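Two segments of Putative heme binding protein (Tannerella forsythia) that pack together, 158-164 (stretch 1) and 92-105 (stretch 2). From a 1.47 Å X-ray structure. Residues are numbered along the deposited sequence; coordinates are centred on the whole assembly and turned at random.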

# COMPACT_ATOMS: atom_id res chain seq x y z
N SER A 158 -1.00 11.07 -11.50
CA SER A 158 0.02 11.82 -10.76
C SER A 158 1.27 10.99 -10.43
O SER A 158 1.20 9.79 -10.14
CB SER A 158 -0.53 12.40 -9.47
OG SER A 158 -1.68 13.22 -9.70
N VAL A 159 2.43 11.65 -10.49
CA VAL A 159 3.67 11.13 -9.88
C VAL A 159 3.64 11.47 -8.39
O VAL A 159 3.49 12.63 -8.00
CB VAL A 159 4.95 11.76 -10.53
CG1 VAL A 159 6.23 11.30 -9.84
CG2 VAL A 159 5.05 11.35 -12.00
N PHE A 160 3.77 10.42 -7.55
CA PHE A 160 3.94 10.56 -6.11
C PHE A 160 5.43 10.61 -5.73
O PHE A 160 6.26 10.01 -6.42
CB PHE A 160 3.24 9.40 -5.32
CG PHE A 160 1.74 9.37 -5.51
CD1 PHE A 160 1.18 8.72 -6.60
CD2 PHE A 160 0.90 9.96 -4.60
CE1 PHE A 160 -0.21 8.70 -6.82
CE2 PHE A 160 -0.49 9.94 -4.79
CZ PHE A 160 -1.04 9.30 -5.90
N VAL A 161 5.73 11.33 -4.67
CA VAL A 161 7.07 11.28 -4.08
C VAL A 161 6.95 10.84 -2.62
O VAL A 161 6.16 11.40 -1.86
CB VAL A 161 7.83 12.62 -4.20
CG1 VAL A 161 9.23 12.45 -3.59
CG2 VAL A 161 7.94 13.06 -5.68
N VAL A 162 7.74 9.84 -2.26
CA VAL A 162 7.76 9.29 -0.91
C VAL A 162 9.18 9.41 -0.33
O VAL A 162 10.13 8.96 -0.97
CB VAL A 162 7.34 7.81 -0.89
CG1 VAL A 162 7.07 7.35 0.53
CG2 VAL A 162 6.08 7.57 -1.74
N LYS A 163 9.26 9.98 0.87
CA LYS A 163 10.53 10.10 1.65
C LYS A 163 10.57 9.03 2.71
O LYS A 163 9.57 8.87 3.46
CB LYS A 163 10.60 11.46 2.37
CG LYS A 163 10.62 12.69 1.49
CD LYS A 163 10.22 13.99 2.21
CE LYS A 163 11.31 14.55 3.09
NZ LYS A 163 11.06 16.00 3.32
N PHE A 164 11.71 8.32 2.82
CA PHE A 164 11.86 7.16 3.71
C PHE A 164 12.70 7.45 4.96
O PHE A 164 13.39 8.49 5.02
CB PHE A 164 12.39 5.96 2.93
CG PHE A 164 11.49 5.58 1.79
CD1 PHE A 164 10.21 5.08 2.05
CD2 PHE A 164 11.89 5.75 0.46
CE1 PHE A 164 9.35 4.78 1.00
CE2 PHE A 164 11.04 5.42 -0.59
CZ PHE A 164 9.76 4.94 -0.31
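Stretch 2 92-105: EFSKVTGLPAGDYK

Val161 is at the centre of the contact. Its side chain, chi1 in t, points toward stretch 2 and meets apolar neighbours there. CG2 of Val161 lies 3.9 Å from CG1 of Val96. CG1 of Val161 lies 4.0 Å from CD1 of Leu99 and 4.1 Å from CD of Pro100. Val159, two residues earlier and also in t, extends this apolar patch. Its CG1 is 4.0 Å from CG2 of Val96 and 3.9 Å from CD1 of Phe93, at the edge of the phenylalanine ring. Val96 thus touches both valines.

Stretch 1 is extended, with a strand through Lys163. Side chains alternate along it: Val159, Val161 and Lys163 point toward stretch 2, while Phe160 and Val162 point away. Stretch 2 is mostly loop. It opens with a short 3-10 segment, 93-95, where Lys95 N bonds to Glu92 O at 3.1 Å and Val96 N to Phe93 O at 3.0 Å. The two chains advance in the same general sense: Glu92 is the CA neighbour of Val159, and Leu99 that of Val161. No hydrogen bond joins the stretches directly, so side-chain packing dominates. The contact buries 444 Å² in all.

Lys163 forms the polar edge. Its CG packs 3.7 Å from CD1 of Leu99. Its CD sits over one face of the Tyr104 ring, 3.4 Å from the centroid, as a CH-pi contact. NZ of Lys163 is over the same face, 4.4 Å from the centroid of the Tyr104 ring, in cation-pi geometry. Val161 O lies instead at the ring edge, 3.8 Å from CE2 of Tyr104. The tyrosine is tied to its own loop: Tyr104 OH donates to Pro100 O at 2.6 Å. A water also donates to Pro100 O, at 3.0 Å, and accepts from Lys163 NZ at 3.2 Å, bridging the stretches.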

# COMPACT_ATOMS: atom_id res chain seq x y z
N GLU A 92 5.16 13.08 -15.43
CA GLU A 92 6.40 12.48 -15.94
C GLU A 92 7.54 12.65 -14.93
O GLU A 92 7.70 13.71 -14.34
CB GLU A 92 6.80 13.15 -17.27
CG GLU A 92 5.86 12.86 -18.43
CD GLU A 92 6.11 13.72 -19.66
OE1 GLU A 92 6.91 14.69 -19.59
OE2 GLU A 92 5.48 13.44 -20.71
N PHE A 93 8.34 11.61 -14.76
CA PHE A 93 9.44 11.64 -13.77
C PHE A 93 10.45 12.75 -14.06
O PHE A 93 10.92 13.40 -13.13
CB PHE A 93 10.22 10.33 -13.74
CG PHE A 93 9.45 9.13 -13.23
CD1 PHE A 93 8.64 9.20 -12.09
CD2 PHE A 93 9.60 7.90 -13.86
CE1 PHE A 93 7.98 8.06 -11.63
CE2 PHE A 93 8.94 6.77 -13.40
CZ PHE A 93 8.13 6.86 -12.28
N SER A 94 10.76 12.98 -15.34
CA SER A 94 11.74 14.03 -15.70
C SER A 94 11.33 15.46 -15.29
O SER A 94 12.18 16.36 -15.21
CB SER A 94 12.08 13.97 -17.20
OG SER A 94 10.95 14.14 -18.02
N LYS A 95 10.04 15.68 -15.02
CA LYS A 95 9.53 16.97 -14.55
C LYS A 95 9.55 17.17 -13.03
O LYS A 95 9.24 18.25 -12.55
CB LYS A 95 8.09 17.16 -15.02
CG LYS A 95 7.88 17.04 -16.53
CD LYS A 95 8.23 18.33 -17.24
CE LYS A 95 7.94 18.23 -18.73
NZ LYS A 95 7.44 19.53 -19.25
N VAL A 96 9.87 16.12 -12.27
CA VAL A 96 10.01 16.20 -10.82
C VAL A 96 11.52 16.30 -10.58
O VAL A 96 12.23 15.32 -10.76
CB VAL A 96 9.42 14.95 -10.14
CG1 VAL A 96 9.58 15.01 -8.63
CG2 VAL A 96 7.94 14.80 -10.53
N THR A 97 11.99 17.50 -10.26
CA THR A 97 13.43 17.74 -10.17
C THR A 97 13.84 17.57 -8.72
O THR A 97 13.41 18.33 -7.85
CB THR A 97 13.87 19.11 -10.76
OG1 THR A 97 12.99 20.15 -10.32
CG2 THR A 97 13.83 19.05 -12.29
N GLY A 98 14.64 16.54 -8.46
CA GLY A 98 15.16 16.27 -7.12
C GLY A 98 14.05 15.88 -6.16
O GLY A 98 13.03 15.32 -6.57
N LEU A 99 14.27 16.17 -4.89
CA LEU A 99 13.28 15.95 -3.85
C LEU A 99 12.50 17.24 -3.69
O LEU A 99 13.04 18.23 -3.18
CB LEU A 99 13.97 15.58 -2.53
CG LEU A 99 13.10 15.34 -1.29
CD1 LEU A 99 12.11 14.21 -1.51
CD2 LEU A 99 14.02 15.02 -0.12
N PRO A 100 11.23 17.27 -4.15
CA PRO A 100 10.53 18.54 -4.05
C PRO A 100 10.17 18.90 -2.63
O PRO A 100 10.00 18.02 -1.78
CB PRO A 100 9.24 18.31 -4.87
CG PRO A 100 9.39 16.99 -5.52
CD PRO A 100 10.35 16.21 -4.68
N ALA A 101 10.06 20.20 -2.40
CA ALA A 101 9.47 20.71 -1.17
C ALA A 101 7.97 20.52 -1.27
O ALA A 101 7.43 20.39 -2.37
CB ALA A 101 9.80 22.18 -0.99
N GLY A 102 7.31 20.49 -0.12
CA GLY A 102 5.87 20.26 -0.06
C GLY A 102 5.38 19.84 1.32
O GLY A 102 6.17 19.73 2.26
N ASP A 103 4.07 19.61 1.41
CA ASP A 103 3.40 19.23 2.65
C ASP A 103 3.24 17.70 2.72
O ASP A 103 2.15 17.15 2.46
CB ASP A 103 2.04 19.93 2.73
CG ASP A 103 1.32 19.72 4.06
OD1 ASP A 103 1.98 19.41 5.08
OD2 ASP A 103 0.08 19.88 4.09
N TYR A 104 4.32 17.04 3.13
CA TYR A 104 4.38 15.58 3.21
C TYR A 104 3.52 15.05 4.35
O TYR A 104 3.50 15.64 5.44
CB TYR A 104 5.83 15.13 3.35
CG TYR A 104 6.63 15.28 2.07
CD1 TYR A 104 7.25 16.51 1.72
CD2 TYR A 104 6.82 14.22 1.21
CE1 TYR A 104 7.97 16.64 0.55
CE2 TYR A 104 7.53 14.34 0.03
CZ TYR A 104 8.12 15.56 -0.29
OH TYR A 104 8.83 15.67 -1.47
N LYS A 105 2.77 13.97 4.10
CA LYS A 105 1.94 13.33 5.10
C LYS A 105 2.41 11.92 5.51
O LYS A 105 2.71 11.07 4.64
CB LYS A 105 0.51 13.21 4.58
CG LYS A 105 -0.16 14.50 4.15
CD LYS A 105 -0.15 15.50 5.30
CE LYS A 105 -1.11 16.64 5.05
NZ LYS A 105 -1.27 17.41 6.31
O HOH W 1 11.37 17.98 0.88